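Local coordinates for protein Maltose/maltodextrin transport permease homologue (Bdellovibrio bacteriovorus HD100, PDB 6FFL) that forms the sugar-binding domain fused to a maltose/maltodextrin transporter permease subunit and binds maltotriose, probably delivering maltodextrins for uptake, at residues W8-Y13 against E43-S48; D94-P99 against P265-K270; R79-V84 against Y106-A111. All coordinates share one frame; numbering follows the deposited sequence.

Interaction 1. Residues W8-Y13 against E43-S48. With GLC (alpha-D-glucopyranose), chain B; GLC (alpha-D-glucopyranose), chain C; SO4 (sulfate ion), chain H.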
loop_
_atom_site.group_PDB
_atom_site.type_symbol
_atom_site.label_atom_id
_atom_site.label_comp_id
_atom_site.label_asym_id
_atom_site.label_seq_id
_atom_site.Cartn_x
_atom_site.Cartn_y
_atom_site.Cartn_z
ATOM N N TRP A 8 -5.849 -12.184 11.183
ATOM C CA TRP A 8 -5.444 -12.353 9.787
ATOM C C TRP A 8 -4.915 -11.013 9.297
ATOM O O TRP A 8 -5.574 -9.984 9.476
ATOM C CB TRP A 8 -6.599 -12.801 8.892
ATOM C CG TRP A 8 -7.111 -14.167 9.153
ATOM C CD1 TRP A 8 -6.705 -15.042 10.127
ATOM C CD2 TRP A 8 -8.182 -14.811 8.453
ATOM N NE1 TRP A 8 -7.465 -16.198 10.070
ATOM C CE2 TRP A 8 -8.368 -16.082 9.044
ATOM C CE3 TRP A 8 -8.991 -14.441 7.370
ATOM C CZ2 TRP A 8 -9.330 -16.983 8.589
ATOM C CZ3 TRP A 8 -9.952 -15.342 6.919
ATOM C CH2 TRP A 8 -10.109 -16.595 7.533
ATOM N N HIS A 9 -3.739 -11.025 8.672
ATOM C CA HIS A 9 -3.090 -9.786 8.255
ATOM C C HIS A 9 -2.376 -10.001 6.930
ATOM O O HIS A 9 -2.200 -11.135 6.471
ATOM C CB HIS A 9 -2.094 -9.323 9.308
ATOM C CG HIS A 9 -0.973 -10.293 9.502
ATOM N ND1 HIS A 9 0.131 -10.318 8.677
ATOM C CD2 HIS A 9 -0.821 -11.318 10.372
ATOM C CE1 HIS A 9 0.935 -11.296 9.056
ATOM N NE2 HIS A 9 0.384 -11.916 10.085
ATOM N N GLN A 10 -1.921 -8.898 6.326
ATOM C CA GLN A 10 -1.184 -8.952 5.069
ATOM C C GLN A 10 0.216 -8.342 5.216
ATOM O O GLN A 10 0.749 -7.725 4.284
ATOM C CB GLN A 10 -1.975 -8.281 3.935
ATOM C CG GLN A 10 -2.650 -6.931 4.264
ATOM C CD GLN A 10 -1.629 -5.834 4.493
ATOM O OE1 GLN A 10 -1.163 -5.631 5.625
ATOM N NE2 GLN A 10 -1.253 -5.134 3.419
ATOM N N MET A 11 0.846 -8.546 6.378
ATOM C CA MET A 11 2.144 -7.936 6.676
ATOM C C MET A 11 3.296 -8.655 5.986
ATOM O O MET A 11 3.467 -9.870 6.138
ATOM C CB MET A 11 2.406 -7.929 8.184
ATOM C CG MET A 11 1.469 -7.043 8.970
ATOM S SD MET A 11 2.062 -6.889 10.669
ATOM C CE MET A 11 0.619 -6.151 11.436
ATOM N N ILE A 12 4.137 -7.867 5.304
ATOM C CA ILE A 12 5.357 -8.353 4.687
ATOM C C ILE A 12 6.322 -8.902 5.745
ATOM O O ILE A 12 6.230 -8.591 6.939
ATOM C CB ILE A 12 5.988 -7.185 3.909
ATOM C CG1 ILE A 12 7.025 -7.661 2.896
ATOM C CG2 ILE A 12 6.610 -6.176 4.880
ATOM C CD1 ILE A 12 7.689 -6.502 2.161
ATOM N N TYR A 13 7.278 -9.711 5.280
ATOM C CA TYR A 13 8.236 -10.399 6.142
ATOM C C TYR A 13 8.729 -9.555 7.317
ATOM O O TYR A 13 8.540 -9.925 8.481
ATOM C CB TYR A 13 9.432 -10.855 5.311
ATOM C CG TYR A 13 10.460 -11.597 6.136
ATOM C CD1 TYR A 13 10.280 -12.934 6.470
ATOM C CD2 TYR A 13 11.604 -10.950 6.603
ATOM C CE1 TYR A 13 11.233 -13.615 7.228
ATOM C CE2 TYR A 13 12.544 -11.616 7.362
ATOM C CZ TYR A 13 12.355 -12.943 7.673
ATOM O OH TYR A 13 13.298 -13.599 8.431
ATOM N N GLU A 43 -4.923 -8.962 -1.508
ATOM C CA GLU A 43 -6.151 -9.314 -2.226
ATOM C C GLU A 43 -6.839 -10.515 -1.591
ATOM O O GLU A 43 -8.058 -10.510 -1.377
ATOM C CB GLU A 43 -5.836 -9.584 -3.702
ATOM C CG GLU A 43 -5.018 -8.488 -4.343
ATOM C CD GLU A 43 -5.730 -7.150 -4.292
ATOM O OE1 GLU A 43 -5.097 -6.153 -3.899
ATOM O OE2 GLU A 43 -6.923 -7.097 -4.660
ATOM N N GLU A 44 -6.073 -11.570 -1.296
ATOM C CA GLU A 44 -6.670 -12.767 -0.710
ATOM C C GLU A 44 -7.158 -12.518 0.712
ATOM O O GLU A 44 -8.138 -13.137 1.150
ATOM C CB GLU A 44 -5.659 -13.915 -0.735
ATOM C CG GLU A 44 -6.155 -15.216 -0.119
ATOM C CD GLU A 44 -5.062 -16.276 -0.042
ATOM O OE1 GLU A 44 -4.050 -16.148 -0.769
ATOM O OE2 GLU A 44 -5.214 -17.234 0.748
ATOM N N LEU A 45 -6.484 -11.638 1.455
ATOM C CA LEU A 45 -6.965 -11.290 2.788
ATOM C C LEU A 45 -8.362 -10.683 2.718
ATOM O O LEU A 45 -9.262 -11.060 3.486
ATOM C CB LEU A 45 -5.990 -10.324 3.459
ATOM C CG LEU A 45 -6.484 -9.799 4.810
ATOM C CD1 LEU A 45 -6.353 -10.865 5.904
ATOM C CD2 LEU A 45 -5.729 -8.568 5.185
ATOM N N ARG A 46 -8.566 -9.745 1.790
ATOM C CA ARG A 46 -9.887 -9.145 1.635
ATOM C C ARG A 46 -10.929 -10.198 1.292
ATOM O O ARG A 46 -11.971 -10.291 1.949
ATOM C CB ARG A 46 -9.860 -8.053 0.563
ATOM C CG ARG A 46 -11.238 -7.424 0.306
ATOM C CD ARG A 46 -11.215 -6.508 -0.906
ATOM N NE ARG A 46 -10.999 -7.259 -2.142
ATOM C CZ ARG A 46 -9.853 -7.284 -2.818
ATOM N NH1 ARG A 46 -8.797 -6.604 -2.382
ATOM N NH2 ARG A 46 -9.771 -7.984 -3.941
ATOM N N SER A 47 -10.670 -11.004 0.260
ATOM C CA SER A 47 -11.701 -11.927 -0.196
ATOM C C SER A 47 -11.932 -13.049 0.817
ATOM O O SER A 47 -13.074 -13.471 1.030
ATOM C CB SER A 47 -11.332 -12.478 -1.576
ATOM O OG SER A 47 -10.189 -13.303 -1.508
ATOM N N SER A 48 -10.873 -13.528 1.475
ATOM C CA SER A 48 -11.047 -14.623 2.432
ATOM C C SER A 48 -11.717 -14.142 3.723
ATOM O O SER A 48 -12.543 -14.862 4.302
ATOM C CB SER A 48 -9.700 -15.311 2.701
ATOM O OG SER A 48 -8.860 -14.566 3.570
HETATM C C1 GLC B . 3.365 -6.572 1.479
HETATM C C2 GLC B . 2.884 -5.417 2.364
HETATM C C3 GLC B . 1.611 -4.792 1.811
HETATM C C4 GLC B . 1.762 -4.446 0.329
HETATM C C5 GLC B . 2.258 -5.668 -0.456
HETATM C C6 GLC B . 2.548 -5.312 -1.913
HETATM O O1 GLC B . 2.443 -7.660 1.575
HETATM O O2 GLC B . 2.590 -5.889 3.681
HETATM O O3 GLC B . 1.288 -3.627 2.600
HETATM O O4 GLC B . 0.475 -4.004 -0.149
HETATM O O5 GLC B . 3.480 -6.164 0.103
HETATM O O6 GLC B . 2.859 -6.497 -2.661
HETATM C C1 GLC C . -4.029 -1.364 -2.775
HETATM C C2 GLC C . -5.404 -1.435 -2.108
HETATM C C3 GLC C . -6.123 -2.711 -2.559
HETATM C C4 GLC C . -6.220 -2.746 -4.074
HETATM C C5 GLC C . -4.821 -2.617 -4.694
HETATM C C6 GLC C . -4.930 -2.438 -6.205
HETATM O O2 GLC C . -5.285 -1.392 -0.672
HETATM O O3 GLC C . -7.457 -2.749 -2.005
HETATM O O4 GLC C . -6.818 -3.989 -4.475
HETATM O O5 GLC C . -4.198 -1.429 -4.193
HETATM O O6 GLC C . -3.649 -2.578 -6.857
HETATM S S SO4 H . 6.756 -12.080 2.126
HETATM O O1 SO4 H . 6.923 -12.191 0.682
HETATM O O2 SO4 H . 5.395 -12.497 2.476
HETATM O O3 SO4 H . 6.966 -10.702 2.553
HETATM O O4 SO4 H . 7.732 -12.924 2.805
#

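Interaction 2. Residues D94-P99 against P265-K270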
loop_
_atom_site.group_PDB
_atom_site.type_symbol
_atom_site.label_atom_id
_atom_site.label_comp_id
_atom_site.label_asym_id
_atom_site.label_seq_id
_atom_site.Cartn_x
_atom_site.Cartn_y
_atom_site.Cartn_z
ATOM N N ASP A 94 -3.151 10.445 14.200
ATOM C CA ASP A 94 -3.302 11.026 12.874
ATOM C C ASP A 94 -4.616 10.557 12.251
ATOM O O ASP A 94 -4.866 9.347 12.201
ATOM C CB ASP A 94 -2.123 10.567 12.009
ATOM C CG ASP A 94 -2.021 11.297 10.667
ATOM O OD1 ASP A 94 -3.046 11.708 10.091
ATOM O OD2 ASP A 94 -0.880 11.447 10.177
ATOM N N PRO A 95 -5.477 11.464 11.778
ATOM C CA PRO A 95 -6.740 11.015 11.154
ATOM C C PRO A 95 -6.547 10.080 9.975
ATOM O O PRO A 95 -7.454 9.294 9.678
ATOM C CB PRO A 95 -7.403 12.325 10.718
ATOM C CG PRO A 95 -6.808 13.365 11.630
ATOM C CD PRO A 95 -5.387 12.931 11.845
ATOM N N LEU A 96 -5.400 10.133 9.290
ATOM C CA LEU A 96 -5.145 9.186 8.204
ATOM C C LEU A 96 -5.100 7.747 8.689
ATOM O O LEU A 96 -5.321 6.825 7.896
ATOM C CB LEU A 96 -3.823 9.525 7.511
ATOM C CG LEU A 96 -3.851 10.738 6.581
ATOM C CD1 LEU A 96 -2.419 11.136 6.224
ATOM C CD2 LEU A 96 -4.665 10.436 5.325
ATOM N N ALA A 97 -4.823 7.531 9.970
ATOM C CA ALA A 97 -4.796 6.188 10.523
ATOM C C ALA A 97 -6.164 5.707 10.971
ATOM O O ALA A 97 -6.288 4.548 11.369
ATOM C CB ALA A 97 -3.847 6.125 11.714
ATOM N N ALA A 98 -7.179 6.565 10.939
ATOM C CA ALA A 98 -8.536 6.182 11.343
ATOM C C ALA A 98 -9.535 6.820 10.395
ATOM O O ALA A 98 -10.327 7.679 10.793
ATOM C CB ALA A 98 -8.800 6.599 12.790
ATOM N N PRO A 99 -9.531 6.408 9.121
ATOM C CA PRO A 99 -10.429 7.034 8.142
ATOM C C PRO A 99 -11.879 6.771 8.505
ATOM O O PRO A 99 -12.238 5.665 8.907
ATOM C CB PRO A 99 -10.055 6.353 6.819
ATOM C CG PRO A 99 -9.449 5.043 7.218
ATOM C CD PRO A 99 -8.731 5.322 8.530
ATOM N N PRO A 265 1.154 9.820 -4.880
ATOM C CA PRO A 265 0.925 8.546 -4.189
ATOM C C PRO A 265 -0.329 8.622 -3.338
ATOM O O PRO A 265 -0.723 9.693 -2.875
ATOM C CB PRO A 265 2.176 8.384 -3.316
ATOM C CG PRO A 265 2.652 9.765 -3.087
ATOM C CD PRO A 265 2.287 10.572 -4.310
ATOM N N LEU A 266 -0.979 7.477 -3.157
ATOM C CA LEU A 266 -2.093 7.393 -2.219
ATOM C C LEU A 266 -1.541 7.206 -0.811
ATOM O O LEU A 266 -0.764 6.282 -0.563
ATOM C CB LEU A 266 -3.023 6.241 -2.591
ATOM C CG LEU A 266 -3.758 6.538 -3.904
ATOM C CD1 LEU A 266 -4.383 5.279 -4.474
ATOM C CD2 LEU A 266 -4.813 7.630 -3.693
ATOM N N VAL A 267 -1.938 8.080 0.104
ATOM C CA VAL A 267 -1.409 8.098 1.462
ATOM C C VAL A 267 -2.510 7.631 2.395
ATOM O O VAL A 267 -3.663 8.063 2.269
ATOM C CB VAL A 267 -0.901 9.498 1.852
ATOM C CG1 VAL A 267 -0.392 9.515 3.293
ATOM C CG2 VAL A 267 0.215 9.924 0.885
ATOM N N GLY A 268 -2.166 6.741 3.316
ATOM C CA GLY A 268 -3.185 6.248 4.223
ATOM C C GLY A 268 -2.621 5.419 5.352
ATOM O O GLY A 268 -1.648 5.815 5.989
ATOM N N THR A 269 -3.225 4.262 5.608
ATOM C CA THR A 269 -2.778 3.414 6.697
ATOM C C THR A 269 -3.085 1.964 6.358
ATOM O O THR A 269 -3.776 1.654 5.383
ATOM C CB THR A 269 -3.446 3.820 8.029
ATOM O OG1 THR A 269 -2.747 3.214 9.127
ATOM C CG2 THR A 269 -4.916 3.382 8.075
ATOM N N LYS A 270 -2.548 1.075 7.177
ATOM C CA LYS A 270 -3.042 -0.289 7.301
ATOM C C LYS A 270 -3.386 -0.481 8.771
ATOM O O LYS A 270 -2.623 -0.060 9.643
ATOM C CB LYS A 270 -1.998 -1.310 6.813
ATOM C CG LYS A 270 -1.614 -1.141 5.321
ATOM C CD LYS A 270 -0.431 -2.019 4.940
ATOM C CE LYS A 270 0.885 -1.454 5.494
ATOM N NZ LYS A 270 1.205 -0.096 4.947
#

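Interaction 3. Residues R79-V84 against Y106-A111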
loop_
_atom_site.group_PDB
_atom_site.type_symbol
_atom_site.label_atom_id
_atom_site.label_comp_id
_atom_site.label_asym_id
_atom_site.label_seq_id
_atom_site.Cartn_x
_atom_site.Cartn_y
_atom_site.Cartn_z
ATOM N N ARG A 79 -17.066 -4.296 13.194
ATOM C CA ARG A 79 -17.770 -3.516 14.220
ATOM C C ARG A 79 -17.324 -2.056 14.199
ATOM O O ARG A 79 -16.130 -1.779 14.045
ATOM C CB ARG A 79 -17.492 -4.078 15.609
ATOM C CG ARG A 79 -17.829 -5.544 15.774
ATOM C CD ARG A 79 -17.368 -6.063 17.132
ATOM N NE ARG A 79 -17.990 -7.353 17.423
ATOM C CZ ARG A 79 -18.973 -7.537 18.291
ATOM N NH1 ARG A 79 -19.441 -6.513 19.000
ATOM N NH2 ARG A 79 -19.473 -8.752 18.464
ATOM N N PRO A 80 -18.236 -1.097 14.358
ATOM C CA PRO A 80 -17.799 0.285 14.606
ATOM C C PRO A 80 -16.985 0.321 15.888
ATOM O O PRO A 80 -17.340 -0.326 16.872
ATOM C CB PRO A 80 -19.113 1.064 14.760
ATOM C CG PRO A 80 -20.183 0.161 14.242
ATOM C CD PRO A 80 -19.700 -1.240 14.435
ATOM N N LEU A 81 -15.875 1.063 15.863
ATOM C CA LEU A 81 -14.959 1.098 16.999
ATOM C C LEU A 81 -15.216 2.260 17.945
ATOM O O LEU A 81 -14.631 2.296 19.034
ATOM C CB LEU A 81 -13.508 1.170 16.502
ATOM C CG LEU A 81 -13.096 -0.054 15.695
ATOM C CD1 LEU A 81 -11.682 0.104 15.165
ATOM C CD2 LEU A 81 -13.248 -1.326 16.533
ATOM N N ASP A 82 -16.070 3.204 17.553
ATOM C CA ASP A 82 -16.280 4.416 18.341
ATOM C C ASP A 82 -16.719 4.098 19.765
ATOM O O ASP A 82 -16.186 4.654 20.731
ATOM C CB ASP A 82 -17.306 5.292 17.631
ATOM C CG ASP A 82 -16.867 5.646 16.223
ATOM O OD1 ASP A 82 -17.117 4.841 15.287
ATOM O OD2 ASP A 82 -16.230 6.708 16.069
ATOM N N GLU A 83 -17.691 3.203 19.915
ATOM C CA GLU A 83 -18.152 2.824 21.244
ATOM C C GLU A 83 -17.181 1.871 21.929
ATOM O O GLU A 83 -17.113 1.842 23.164
ATOM C CB GLU A 83 -19.544 2.192 21.150
ATOM C CG GLU A 83 -20.502 2.880 20.163
ATOM C CD GLU A 83 -20.258 2.495 18.701
ATOM O OE1 GLU A 83 -19.348 1.677 18.437
ATOM O OE2 GLU A 83 -20.974 3.016 17.816
ATOM N N VAL A 84 -16.425 1.099 21.148
ATOM C CA VAL A 84 -15.473 0.145 21.708
ATOM C C VAL A 84 -14.313 0.873 22.376
ATOM O O VAL A 84 -13.937 0.567 23.514
ATOM C CB VAL A 84 -14.971 -0.809 20.609
ATOM C CG1 VAL A 84 -13.858 -1.701 21.139
ATOM C CG2 VAL A 84 -16.126 -1.644 20.057
ATOM N N TYR A 106 -14.125 2.378 11.533
ATOM C CA TYR A 106 -14.091 0.924 11.471
ATOM C C TYR A 106 -12.682 0.350 11.570
ATOM O O TYR A 106 -12.535 -0.875 11.639
ATOM C CB TYR A 106 -14.765 0.428 10.174
ATOM C CG TYR A 106 -16.274 0.642 10.171
ATOM C CD1 TYR A 106 -17.119 -0.235 10.839
ATOM C CD2 TYR A 106 -16.841 1.713 9.494
ATOM C CE1 TYR A 106 -18.506 -0.046 10.832
ATOM C CE2 TYR A 106 -18.214 1.916 9.488
ATOM C CZ TYR A 106 -19.034 1.036 10.152
ATOM O OH TYR A 106 -20.392 1.244 10.136
ATOM N N MET A 107 -11.648 1.194 11.587
ATOM C CA MET A 107 -10.275 0.723 11.528
ATOM C C MET A 107 -9.386 1.663 12.329
ATOM O O MET A 107 -9.601 2.878 12.313
ATOM C CB MET A 107 -9.787 0.656 10.070
ATOM C CG MET A 107 -8.301 0.453 9.935
ATOM S SD MET A 107 -7.719 0.397 8.230
ATOM C CE MET A 107 -8.415 -1.164 7.664
ATOM N N ILE A 108 -8.385 1.114 13.017
ATOM C CA ILE A 108 -7.326 1.942 13.589
ATOM C C ILE A 108 -5.979 1.374 13.156
ATOM O O ILE A 108 -5.679 0.198 13.408
ATOM C CB ILE A 108 -7.411 2.053 15.124
ATOM C CG1 ILE A 108 -6.170 2.770 15.649
ATOM C CG2 ILE A 108 -7.554 0.679 15.792
ATOM C CD1 ILE A 108 -6.194 4.254 15.353
ATOM N N GLY A 109 -5.173 2.213 12.510
ATOM C CA GLY A 109 -3.863 1.805 12.055
ATOM C C GLY A 109 -2.767 2.132 13.052
ATOM O O GLY A 109 -2.900 3.038 13.873
ATOM N N ASP A 110 -1.678 1.364 12.957
ATOM C CA ASP A 110 -0.532 1.547 13.832
ATOM C C ASP A 110 0.531 2.449 13.224
ATOM O O ASP A 110 1.485 2.817 13.919
ATOM C CB ASP A 110 0.073 0.184 14.206
ATOM C CG ASP A 110 0.353 -0.712 12.996
ATOM O OD1 ASP A 110 -0.227 -0.497 11.907
ATOM O OD2 ASP A 110 1.157 -1.662 13.152
ATOM N N ALA A 111 0.380 2.825 11.958
ATOM C CA ALA A 111 1.344 3.689 11.294
ATOM C C ALA A 111 0.599 4.526 10.267
ATOM O O ALA A 111 -0.593 4.337 10.024
ATOM C CB ALA A 111 2.473 2.876 10.638
HETATM O O HOH W 1 -13.783 -2.749 13.298
#

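Interaction 1. Residues W8-Y13 against E43-S48
Gln-10 O is gripped by two hydroxyls of the chain B glucose, O2 at 2.7 Å and O1 at 3.2 Å. From the same residue NE2 reaches O3 of that sugar in a weak bond; NE2 is also hydrogen-bonded to OG1 of Thr-42, the residue just before segment 43-48. CG sits between the backbone N and the carbonyl carbon (chi1 44°), and a further bend at chi2 sets CD. Gln-10 CG rests 3.6 Å from Leu-45 CD2, the two side chains crossing at about a right angle, while the end of the glutamine leads away from the helix. The other methyl of Leu-45, CD1, packs 3.6 Å from Trp-8 CB, so one leucine spans the end of the strand and the start of the loop. Farther along the helix, Ser-48 OG lies 3.6 Å from Trp-8 CZ3, obliquely to the indole. This hydroxyl donates to Glu-44 O at 2.9 Å, reaching it from the face opposite Ser-48 N, and is itself bonded by Arg-40, which also forms a cation-pi contact with Trp-8. Glu-43 OE1 accepts from O4 of the chain C glucose at 2.8 Å, while its OE2 takes both end nitrogens of Arg-46 and pairs with Arg-355. The contact lays helix 42-54 against the end of strand 4-9, which is flanked in its sheet by strands 34-39 and 61-65.

Interaction 2. Residues D94-P99 against P265-K270
The flat group that meets Thr-269 is the peptide joining Leu-96 to Ala-97. Its oxygen, Leu-96 O, lies 3.5 Å from Thr-269 CG2 and equally near Thr-269 CB, and beyond it Ala-97 CA rests 3.7 Å from Thr-269 CB. The threonine is placed by its first torsion: OG1 stands anti to the backbone N (chi1 -165°), which sends the hydroxyl past Ala-97 CB to its partner Ala-111 O and turns CG2 to the loop. CG2 also meets Pro-99, whose ring atom CD is 4.3 Å away. Gly-268 brings its bare backbone up beside Leu-96 O, and the Leu-96 side chain crosses that of Val-267 obliquely, CD1 meeting Val-267 CG1 at 3.9 Å. The two segments therefore meet by van der Waals contacts, carbonyl oxygen against carbon among them. An Asx turn shapes the loop segment: Asp-94 OD1 accepts from Leu-96 N at 2.9 Å, nearly straight at 163°, with the donor above the carboxylate plane, and OD2 of the same aspartate forms a salt bridge with Arg-317. The short 3-10 turn 95-97 lies against strand 266-274 and also meets two other strands: Ala-97 shares a backbone bond with Gly-109 of strand 104-109, and Leu-96 and Ala-97 touch Val-112 of strand 111-112. Val-267 is bonded in turn to Thr-339 of the parallel strand 339-340.

Interaction 3. Residues R79-V84 against Y106-A111
Arg-79, Pro-80 and Leu-81 form the approach to helix 82-85, and they lie along Tyr-106 to Ile-108 of strand 104-109 in the sheet of the sugar-binding domain. Pro-80 and Tyr-106 carry one part of the contact. Their side chains run side by side and point the same way, with Pro-80 CG 3.8 Å from Tyr-106 CE1. Although the tyrosine leaves its backbone away from the loop, CG stands beside its own backbone N (chi1 -70°), and the ring comes back alongside the proline. The backbone meets the ring as well: Arg-79 O lies 3.7 Å from Tyr-106 CD1, obliquely to the ring. Helix 69-74 adds to the packing of the ring through Val-69 and Ala-73.

Leu-81 carries the other part. Its CD1 is anti to CA (chi2 177°), and the extended chain carries this methyl onto the strand backbone, 3.7 Å from both Tyr-106 C and Met-107 N. Farther on, the same methyl reaches Ile-108 CG2 at 4.2 Å. One water bridges the two backbones, donating to Arg-79 O at 2.6 Å and to Tyr-106 O at 2.8 Å. It ties together two carbonyls that could not bond each other directly; Tyr-106 O is also bonded by Ser-273. Next to the contact, His-105 binds both the Leu-81 backbone and the carboxylate of Asp-82 (ND1 to OD2).

Strand 266-274 runs antiparallel beside strand 104-109, and strands 61-65, 4-9 and 34-39 follow in that order beyond it. A late strand of the chain lying antiparallel between 61-65 and 104-109 is consistent with the type II periplasmic binding protein fold.

How the interactions relate
All three interactions reach one sheet, and their closeness to the sugar differs. Interaction 1 holds pocket residues directly, and interaction 2 contributes Lys-270, which touches glucose; Gln-10 NE2 and Lys-270 CD lie 3.6 Å apart, joining the two. Interaction 3 stands farther back: the side chain of Met-107 is about 9 Å from a bound glucose. Its nearest atoms are about 5 Å from those of interaction 1. Interactions 2 and 3 interlock instead: Thr-269 OG1 is 2.6 Å from Ala-111 O and Ala-97 O is 2.8 Å from Gly-109 N, both probable hydrogen bonds. Their segments alternate along the chain, and one segment of each lies on the neighbouring strands 266-274 and 104-109.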